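Local coordinates for putative DNA protection protein (PDB 4CYB) that binds iron and probably oxidises it, as a Dps-type ferritin that assembles into a shell of twelve subunits, at residues Arg27-Lys30 and Val31-Asp34; Ala76-Val79 and Gln80-Gly84; Glu121-Leu124 and Thr125-Asp129; Asn143-Leu146 and Val147-Leu151. All coordinates share one frame; numbering follows the deposited sequence.

Interaction 1. Residues Arg27-Lys30 and Val31-Asp34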
loop_
_atom_site.group_PDB
_atom_site.type_symbol
_atom_site.label_atom_id
_atom_site.label_comp_id
_atom_site.label_asym_id
_atom_site.label_seq_id
_atom_site.Cartn_x
_atom_site.Cartn_y
_atom_site.Cartn_z
ATOM N N ARG J 27 -12.129 38.067 -5.647
ATOM C CA ARG J 27 -11.265 37.887 -4.496
ATOM C C ARG J 27 -10.413 36.591 -4.657
ATOM O O ARG J 27 -9.206 36.580 -4.337
ATOM C CB ARG J 27 -12.016 37.842 -3.158
ATOM C CG ARG J 27 -12.881 39.054 -2.846
ATOM C CD ARG J 27 -12.149 40.385 -2.943
ATOM N NE ARG J 27 -10.951 40.436 -2.141
ATOM C CZ ARG J 27 -10.850 40.959 -0.916
ATOM N NH1 ARG J 27 -11.918 41.484 -0.280
ATOM N NH2 ARG J 27 -9.670 40.991 -0.338
ATOM N N LEU J 28 -11.065 35.532 -5.151
ATOM C CA LEU J 28 -10.340 34.236 -5.279
ATOM C C LEU J 28 -9.224 34.376 -6.285
ATOM O O LEU J 28 -8.139 33.773 -6.070
ATOM C CB LEU J 28 -11.295 33.087 -5.652
ATOM C CG LEU J 28 -12.196 32.630 -4.494
ATOM C CD1 LEU J 28 -13.348 31.739 -4.940
ATOM C CD2 LEU J 28 -11.405 31.983 -3.350
ATOM N N ASN J 29 -9.469 35.100 -7.383
ATOM C CA ASN J 29 -8.446 35.236 -8.400
ATOM C C ASN J 29 -7.228 35.996 -7.918
ATOM O O ASN J 29 -6.131 35.746 -8.367
ATOM C CB ASN J 29 -8.946 35.782 -9.743
ATOM C CG ASN J 29 -9.417 34.678 -10.676
ATOM O OD1 ASN J 29 -8.754 33.639 -10.808
ATOM N ND2 ASN J 29 -10.534 34.908 -11.349
ATOM N N LYS J 30 -7.418 36.953 -7.021
ATOM C CA LYS J 30 -6.254 37.645 -6.471
ATOM C C LYS J 30 -5.439 36.703 -5.594
ATOM O O LYS J 30 -4.188 36.658 -5.697
ATOM C CB LYS J 30 -6.690 38.926 -5.683
ATOM C CG LYS J 30 -5.512 39.693 -5.051
ATOM C CD LYS J 30 -4.410 40.008 -6.063
ATOM C CE LYS J 30 -3.482 41.086 -5.506
ATOM N NZ LYS J 30 -2.967 40.788 -4.157
ATOM N N VAL J 31 -6.116 35.962 -4.742
ATOM C CA VAL J 31 -5.438 34.968 -3.894
ATOM C C VAL J 31 -4.704 33.978 -4.803
ATOM O O VAL J 31 -3.575 33.573 -4.508
ATOM C CB VAL J 31 -6.435 34.233 -2.979
ATOM C CG1 VAL J 31 -5.756 33.048 -2.274
ATOM C CG2 VAL J 31 -6.963 35.234 -1.924
ATOM N N LEU J 32 -5.378 33.552 -5.855
ATOM C CA LEU J 32 -4.799 32.548 -6.814
ATOM C C LEU J 32 -3.542 33.100 -7.473
ATOM O O LEU J 32 -2.508 32.407 -7.526
ATOM C CB LEU J 32 -5.872 32.203 -7.841
ATOM C CG LEU J 32 -5.719 31.007 -8.750
ATOM C CD1 LEU J 32 -5.311 29.790 -7.903
ATOM C CD2 LEU J 32 -7.055 30.826 -9.458
ATOM N N ALA J 33 -3.597 34.354 -7.957
ATOM C CA ALA J 33 -2.415 35.012 -8.566
ATOM C C ALA J 33 -1.262 35.078 -7.573
ATOM O O ALA J 33 -0.130 34.731 -7.905
ATOM C CB ALA J 33 -2.777 36.414 -9.126
ATOM N N ASP J 34 -1.510 35.526 -6.331
ATOM C CA ASP J 34 -0.450 35.572 -5.339
ATOM C C ASP J 34 0.119 34.170 -4.972
ATOM O O ASP J 34 1.342 33.996 -4.793
ATOM C CB ASP J 34 -0.911 36.283 -4.072
ATOM C CG ASP J 34 -1.316 37.783 -4.321
ATOM O OD1 ASP J 34 -0.766 38.435 -5.243
ATOM O OD2 ASP J 34 -2.215 38.279 -3.589
#
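Lys30 and Asp34, one helical turn apart, form the i to i+4 salt bridge of this stretch: Lys30 NZ lies 2.7 Å from Asp34 OD2 and meets its syn lone pair, on the side of the other carboxylate oxygen. The lysine gets there by a folded path. CG starts anti to the backbone N (chi1 179°), then a bend at chi2 brings CD and CE past the carboxylate and a second at chi4 turns NZ onto OD2. NZ has further partners in Glu126 and Thr98, while OD1 of Asp34 is held by Thr97 and Thr98, which limits the turning of the carboxylate. A methionine in place of Lys30 would probably leave the carboxylates of Asp34 and Glu126 without their shared positive mate. Beneath the side chains run regular helical bonds, among them Asp34 N to Lys30 O at 3.0 Å. Packing follows on the next faces, where Leu32 CD2 rests 3.6 Å from Asn29 OD1, the two side chains pointing the same way; that oxygen is itself bonded to Val87 N. Within helix 18-48 of this ferritin-like bundle, Leu28 and Leu32 lean on helix 54-81, Val31 meets Val150 of helix 140-164, and Arg27 pairs with Asp129 of helix 109-136.

Interaction 2. Residues Ala76-Val79 and Gln80-Gly84. With FE (Fe (III) ion), chain B.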
loop_
_atom_site.group_PDB
_atom_site.type_symbol
_atom_site.label_atom_id
_atom_site.label_comp_id
_atom_site.label_asym_id
_atom_site.label_seq_id
_atom_site.Cartn_x
_atom_site.Cartn_y
_atom_site.Cartn_z
ATOM N N ALA J 76 -8.734 27.504 -7.891
ATOM C CA ALA J 76 -9.144 27.631 -9.273
ATOM C C ALA J 76 -10.452 26.899 -9.495
ATOM O O ALA J 76 -11.337 27.420 -10.151
ATOM C CB ALA J 76 -8.097 27.082 -10.206
ATOM N N GLU J 77 -10.553 25.653 -9.004
ATOM C CA GLU J 77 -11.801 24.922 -9.139
ATOM C C GLU J 77 -12.985 25.629 -8.443
ATOM O O GLU J 77 -14.101 25.572 -8.946
ATOM C CB GLU J 77 -11.631 23.466 -8.616
ATOM C CG GLU J 77 -10.867 22.662 -9.726
ATOM C CD GLU J 77 -10.734 21.160 -9.393
ATOM O OE1 GLU J 77 -11.433 20.673 -8.454
ATOM O OE2 GLU J 77 -9.991 20.475 -10.144
ATOM N N ARG J 78 -12.700 26.313 -7.338
ATOM C CA ARG J 78 -13.780 27.103 -6.698
ATOM C C ARG J 78 -14.272 28.247 -7.614
ATOM O O ARG J 78 -15.500 28.478 -7.738
ATOM C CB ARG J 78 -13.268 27.682 -5.393
ATOM C CG ARG J 78 -14.318 28.508 -4.635
ATOM C CD ARG J 78 -15.312 27.574 -3.981
ATOM N NE ARG J 78 -16.485 28.251 -3.369
ATOM C CZ ARG J 78 -17.567 27.577 -2.988
ATOM N NH1 ARG J 78 -17.596 26.224 -3.119
ATOM N NH2 ARG J 78 -18.629 28.227 -2.477
ATOM N N VAL J 79 -13.336 28.972 -8.238
ATOM C CA VAL J 79 -13.711 29.957 -9.248
ATOM C C VAL J 79 -14.584 29.360 -10.322
ATOM O O VAL J 79 -15.623 29.953 -10.678
ATOM C CB VAL J 79 -12.476 30.620 -9.868
ATOM C CG1 VAL J 79 -12.875 31.538 -11.024
ATOM C CG2 VAL J 79 -11.676 31.378 -8.802
ATOM N N GLN J 80 -14.178 28.197 -10.874
ATOM C CA GLN J 80 -15.005 27.582 -11.913
ATOM C C GLN J 80 -16.400 27.151 -11.394
ATOM O O GLN J 80 -17.414 27.293 -12.095
ATOM C CB GLN J 80 -14.264 26.349 -12.520
ATOM C CG GLN J 80 -12.905 26.735 -13.115
ATOM C CD GLN J 80 -13.030 27.816 -14.180
ATOM O OE1 GLN J 80 -12.327 28.790 -14.109
ATOM N NE2 GLN J 80 -13.966 27.678 -15.112
ATOM N N THR J 81 -16.426 26.623 -10.168
ATOM C CA THR J 81 -17.647 26.199 -9.534
ATOM C C THR J 81 -18.627 27.393 -9.389
ATOM O O THR J 81 -19.855 27.200 -9.428
ATOM C CB THR J 81 -17.331 25.637 -8.129
ATOM O OG1 THR J 81 -16.558 24.409 -8.279
ATOM C CG2 THR J 81 -18.654 25.349 -7.350
ATOM N N LEU J 82 -18.087 28.592 -9.221
ATOM C CA LEU J 82 -18.956 29.800 -9.104
ATOM C C LEU J 82 -19.330 30.354 -10.476
ATOM O O LEU J 82 -20.004 31.397 -10.551
ATOM C CB LEU J 82 -18.206 30.868 -8.273
ATOM C CG LEU J 82 -17.930 30.421 -6.833
ATOM C CD1 LEU J 82 -16.931 31.368 -6.191
ATOM C CD2 LEU J 82 -19.177 30.393 -5.961
ATOM N N GLY J 83 -18.908 29.689 -11.559
ATOM C CA GLY J 83 -19.278 30.137 -12.927
ATOM C C GLY J 83 -18.276 31.122 -13.497
ATOM O O GLY J 83 -18.521 31.722 -14.514
ATOM N N GLY J 84 -17.173 31.346 -12.785
ATOM C CA GLY J 84 -16.156 32.345 -13.194
ATOM C C GLY J 84 -15.040 31.735 -14.048
ATOM O O GLY J 84 -15.164 30.586 -14.565
HETATM FE FE FE B . -8.045 19.347 -10.029
HETATM O O HOH W 1 -5.837 18.477 -10.004
HETATM O O HOH W 2 -8.778 17.209 -10.575
HETATM O O HOH W 3 -8.618 18.201 -8.023
#
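Thr81 bonds back to the backbone oxygen of Glu77, whose own side chain binds the metal. The carboxylate of Glu77 holds the iron(III) ion through OE2 at 2.2 Å, and three waters share the coordination sphere. Asp73 of the same chain and His46 of a third subunit complete it, an intersubunit site as in Dps ferroxidase centres. The glutamate chain is extended beyond CG (chi2 -175°), which carries OE2 out from the helix to the metal. At the backbone, both donors of the threonine grip the Glu77 oxygen from opposite faces of the carbonyl plane: Thr81 N at 2.8 Å, and OG1, also at 2.8 Å from Glu77 O, standing 40° above the plane. A valine here would probably leave Glu77 O with the amide bond alone and lose the tie of the side chain to the preceding turn. Next to it, the Arg78 chain crosses Leu82, with NH2 4.1 Å from CD2 of the leucine; the guanidinium is held by Asp139 and by Glu155 of a second subunit. The helix closes in a Schellman motif: Gly84 N bonds Val79 O at 3.0 Å and Gly83 N bonds Gln80 O, while positive phi at Gly83 (90°) turns the chain away. This end of helix 54-81 lies against helix 18-48 through Val79 on Leu28 and Leu82 on Ser24 and Cys25, and against helix 140-164 through Arg78 on Leu145.

Interaction 3. Residues Glu121-Leu124 and Thr125-Asp129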
loop_
_atom_site.group_PDB
_atom_site.type_symbol
_atom_site.label_atom_id
_atom_site.label_comp_id
_atom_site.label_asym_id
_atom_site.label_seq_id
_atom_site.Cartn_x
_atom_site.Cartn_y
_atom_site.Cartn_z
ATOM N N GLU J 121 2.749 36.715 4.386
ATOM C CA GLU J 121 2.057 37.790 5.118
ATOM C C GLU J 121 1.073 38.547 4.208
ATOM O O GLU J 121 -0.042 38.895 4.648
ATOM C CB GLU J 121 3.051 38.761 5.790
ATOM C CG GLU J 121 2.330 39.726 6.746
ATOM C CD GLU J 121 2.971 39.831 8.133
ATOM O OE1 GLU J 121 4.226 39.944 8.205
ATOM O OE2 GLU J 121 2.223 39.792 9.154
ATOM N N LEU J 122 1.491 38.810 2.963
ATOM C CA LEU J 122 0.643 39.438 1.947
ATOM C C LEU J 122 -0.658 38.650 1.716
ATOM O O LEU J 122 -1.796 39.195 1.809
ATOM C CB LEU J 122 1.454 39.561 0.651
ATOM C CG LEU J 122 0.873 40.369 -0.473
ATOM C CD1 LEU J 122 2.001 40.979 -1.325
ATOM C CD2 LEU J 122 -0.122 39.528 -1.283
ATOM N N ILE J 123 -0.503 37.340 1.428
ATOM C CA ILE J 123 -1.622 36.430 1.256
ATOM C C ILE J 123 -2.493 36.319 2.516
ATOM O O ILE J 123 -3.726 36.375 2.418
ATOM C CB ILE J 123 -1.089 35.030 0.786
ATOM C CG1 ILE J 123 -0.475 35.210 -0.610
ATOM C CG2 ILE J 123 -2.236 34.022 0.716
ATOM C CD1 ILE J 123 0.266 33.959 -1.155
ATOM N N LEU J 124 -1.882 36.209 3.691
ATOM C CA LEU J 124 -2.668 36.114 4.981
ATOM C C LEU J 124 -3.526 37.410 5.177
ATOM O O LEU J 124 -4.725 37.320 5.494
ATOM C CB LEU J 124 -1.729 35.896 6.186
ATOM C CG LEU J 124 -1.140 34.477 6.246
ATOM C CD1 LEU J 124 -0.094 34.370 7.328
ATOM C CD2 LEU J 124 -2.230 33.433 6.544
ATOM N N THR J 125 -2.932 38.568 4.888
ATOM C CA THR J 125 -3.689 39.849 5.036
ATOM C C THR J 125 -4.911 39.888 4.095
ATOM O O THR J 125 -6.040 40.173 4.511
ATOM C CB THR J 125 -2.738 41.034 4.827
ATOM O OG1 THR J 125 -1.707 40.950 5.824
ATOM C CG2 THR J 125 -3.491 42.375 4.978
ATOM N N GLU J 126 -4.686 39.516 2.845
ATOM C CA GLU J 126 -5.744 39.415 1.833
ATOM C C GLU J 126 -6.808 38.398 2.223
ATOM O O GLU J 126 -7.988 38.631 2.028
ATOM C CB GLU J 126 -5.159 38.968 0.495
ATOM C CG GLU J 126 -4.521 40.093 -0.283
ATOM C CD GLU J 126 -5.398 40.683 -1.375
ATOM O OE1 GLU J 126 -6.639 40.360 -1.495
ATOM O OE2 GLU J 126 -4.799 41.499 -2.124
ATOM N N CYS J 127 -6.390 37.235 2.730
ATOM C CA CYS J 127 -7.321 36.185 3.144
ATOM C C CYS J 127 -8.254 36.576 4.249
ATOM O O CYS J 127 -9.412 36.240 4.184
ATOM C CB CYS J 127 -6.580 34.974 3.710
ATOM S SG CYS J 127 -6.200 33.777 2.444
ATOM N N HIS J 128 -7.756 37.195 5.308
ATOM C CA HIS J 128 -8.685 37.621 6.404
ATOM C C HIS J 128 -9.769 38.541 5.858
ATOM O O HIS J 128 -10.961 38.369 6.162
ATOM C CB HIS J 128 -7.911 38.351 7.503
ATOM C CG HIS J 128 -7.113 37.427 8.403
ATOM N ND1 HIS J 128 -7.697 36.570 9.272
ATOM C CD2 HIS J 128 -5.750 37.247 8.530
ATOM C CE1 HIS J 128 -6.746 35.908 9.965
ATOM N NE2 HIS J 128 -5.551 36.326 9.522
ATOM N N ASP J 129 -9.347 39.508 5.039
ATOM C CA ASP J 129 -10.288 40.474 4.445
ATOM C C ASP J 129 -11.275 39.781 3.506
ATOM O O ASP J 129 -12.491 39.985 3.607
ATOM C CB ASP J 129 -9.534 41.600 3.714
ATOM C CG ASP J 129 -10.480 42.589 3.063
ATOM O OD1 ASP J 129 -11.149 43.296 3.838
ATOM O OD2 ASP J 129 -10.613 42.626 1.809
#
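Thr125 turns its hydroxyl back onto the backbone oxygen of Glu121. OG1 of the threonine gives its hydrogen to Glu121 O at 2.9 Å, a place it reaches because the hydroxyl stands beside the backbone N (chi1 -60°). Thr125 N reaches the same oxygen from the other face of the carbonyl plane, so two bonds from one residue grip it. Ordinary i to i+4 bonds follow, such as Cys127 N to Ile123 O at 2.8 Å. Nonpolar contact is lighter: Cys127 SG lies 4.3 Å from Ile123 CG2, on the buried side of the helix. The His128 ring brings CD2 to 3.2 Å from Leu124 O, approaching obliquely, while its ND1 is bonded to Asp140 of a fourth subunit. Charged groups look outside the segment, Glu126 to helix 18-48 and Glu121 to the backbone of Ala15 of that fourth subunit. The stretch thus has a face turned into its own bundle and another at a subunit interface. In helix 109-136, Ile123 packs on Asp34, Thr35 and Leu38 of helix 18-48, whereas Leu124 and Cys127 press on Leu151 of helix 140-164.

Interaction 4. Residues Asn143-Leu146 and Val147-Leu151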
loop_
_atom_site.group_PDB
_atom_site.type_symbol
_atom_site.label_atom_id
_atom_site.label_comp_id
_atom_site.label_asym_id
_atom_site.label_seq_id
_atom_site.Cartn_x
_atom_site.Cartn_y
_atom_site.Cartn_z
ATOM N N ASN J 143 -15.885 31.226 2.009
ATOM C CA ASN J 143 -15.272 31.596 3.253
ATOM C C ASN J 143 -14.541 30.393 3.903
ATOM O O ASN J 143 -13.428 30.530 4.399
ATOM C CB ASN J 143 -16.348 32.152 4.216
ATOM C CG ASN J 143 -15.809 32.334 5.643
ATOM O OD1 ASN J 143 -15.362 33.444 6.047
ATOM N ND2 ASN J 143 -15.842 31.284 6.411
ATOM N N ASP J 144 -15.185 29.229 3.867
ATOM C CA ASP J 144 -14.617 28.025 4.488
ATOM C C ASP J 144 -13.311 27.625 3.807
ATOM O O ASP J 144 -12.343 27.297 4.507
ATOM C CB ASP J 144 -15.618 26.868 4.449
ATOM C CG ASP J 144 -15.041 25.592 5.086
ATOM O OD1 ASP J 144 -14.913 25.556 6.334
ATOM O OD2 ASP J 144 -14.657 24.670 4.335
ATOM N N LEU J 145 -13.291 27.657 2.466
ATOM C CA LEU J 145 -12.062 27.387 1.685
ATOM C C LEU J 145 -10.962 28.385 2.079
ATOM O O LEU J 145 -9.841 28.011 2.354
ATOM C CB LEU J 145 -12.348 27.426 0.192
ATOM C CG LEU J 145 -11.155 27.532 -0.777
ATOM C CD1 LEU J 145 -10.242 26.366 -0.522
ATOM C CD2 LEU J 145 -11.736 27.520 -2.187
ATOM N N LEU J 146 -11.292 29.665 2.171
ATOM C CA LEU J 146 -10.252 30.628 2.482
ATOM C C LEU J 146 -9.685 30.501 3.886
ATOM O O LEU J 146 -8.505 30.701 4.070
ATOM C CB LEU J 146 -10.830 32.053 2.323
ATOM C CG LEU J 146 -11.041 32.473 0.861
ATOM C CD1 LEU J 146 -11.921 33.725 0.851
ATOM C CD2 LEU J 146 -9.695 32.763 0.167
ATOM N N VAL J 147 -10.529 30.179 4.845
ATOM C CA VAL J 147 -10.084 30.042 6.214
ATOM C C VAL J 147 -9.435 28.677 6.452
ATOM O O VAL J 147 -8.330 28.628 6.984
ATOM C CB VAL J 147 -11.204 30.299 7.242
ATOM C CG1 VAL J 147 -10.728 30.005 8.666
ATOM C CG2 VAL J 147 -11.709 31.759 7.105
ATOM N N SER J 148 -10.118 27.586 6.100
ATOM C CA SER J 148 -9.661 26.290 6.620
ATOM C C SER J 148 -8.477 25.808 5.814
ATOM O O SER J 148 -7.630 25.038 6.312
ATOM C CB SER J 148 -10.778 25.218 6.581
ATOM O OG SER J 148 -11.058 24.979 5.221
ATOM N N GLU J 149 -8.398 26.248 4.576
ATOM C CA GLU J 149 -7.286 25.833 3.711
ATOM C C GLU J 149 -6.216 26.893 3.469
ATOM O O GLU J 149 -5.060 26.672 3.843
ATOM C CB GLU J 149 -7.842 25.281 2.398
ATOM C CG GLU J 149 -8.798 24.143 2.756
ATOM C CD GLU J 149 -9.330 23.377 1.586
ATOM O OE1 GLU J 149 -8.532 23.044 0.684
ATOM O OE2 GLU J 149 -10.549 23.099 1.583
ATOM N N VAL J 150 -6.586 28.014 2.819
ATOM C CA VAL J 150 -5.606 29.017 2.434
ATOM C C VAL J 150 -4.952 29.600 3.664
ATOM O O VAL J 150 -3.735 29.596 3.798
ATOM C CB VAL J 150 -6.178 30.114 1.519
ATOM C CG1 VAL J 150 -5.036 31.057 1.105
ATOM C CG2 VAL J 150 -6.795 29.479 0.265
ATOM N N LEU J 151 -5.774 30.125 4.567
ATOM C CA LEU J 151 -5.244 30.780 5.760
ATOM C C LEU J 151 -4.454 29.844 6.636
ATOM O O LEU J 151 -3.292 30.115 6.951
ATOM C CB LEU J 151 -6.390 31.415 6.557
ATOM C CG LEU J 151 -5.955 32.394 7.643
ATOM C CD1 LEU J 151 -5.673 33.768 7.022
ATOM C CD2 LEU J 151 -7.096 32.543 8.642
#
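Ser148 reaches back over Asp144 with a very short side chain. Its CB sits 3.3 Å from Asp144 O, and OG, turned between the backbone N and the carbonyl carbon (chi1 66°), donates to that oxygen at 2.7 Å from 41° above the carbonyl plane. Ser148 N adds a second bond to Asp144 O, at 2.8 Å. Beyond OG the nearest atom of the aspartate side chain is OD2, 3.7 Å away; that carboxylate is instead paired with Arg152 of a second subunit. The same arginine binds Glu149 OE2 and so stands between two acidic groups whose mutual repulsion it probably offsets. The Glu149 chain crosses that of Leu145, whose CD1 rests 3.8 Å from the carboxylate carbon CD. Across Val147-Leu151 the helix widens. Leu145 O accepts from both Glu149 N and Val150 N, the latter at 3.3 Å, and Leu151 N bonds Leu146 O at 2.8 Å. The bonds of Val150 N and Leu151 N, each i to i+5, mark a pi-type turn, a local bulge that shifts the residues after it around the helix axis. On helix 140-164, Leu146 faces Leu28 of helix 18-48, Leu145 and Glu149 lie on Thr74 of helix 54-81, and Asn143 meets Ala131 and Gln135 of helix 109-136.

The four contacts sample the four long helices of one bundle. Interactions 1, 2 and 4 are largely buried, whereas interaction 3 is only partly so. Interaction 1 touches each of the others, meeting interaction 3 through charge and interaction 4 through aliphatic packing. Interactions 3 and 4 adjoin on consecutive helices, with Cys127 SG against Val150 CG1, while interactions 2 and 3 stay about 12 Å apart at their nearest atoms. A hydroxyl bonding back to the carbonyl four residues earlier recurs in 2, 3 and 4; interaction 1 uses a salt bridge instead. Bound iron belongs to interaction 2, and interactions 2 and 4 both meet the second subunit.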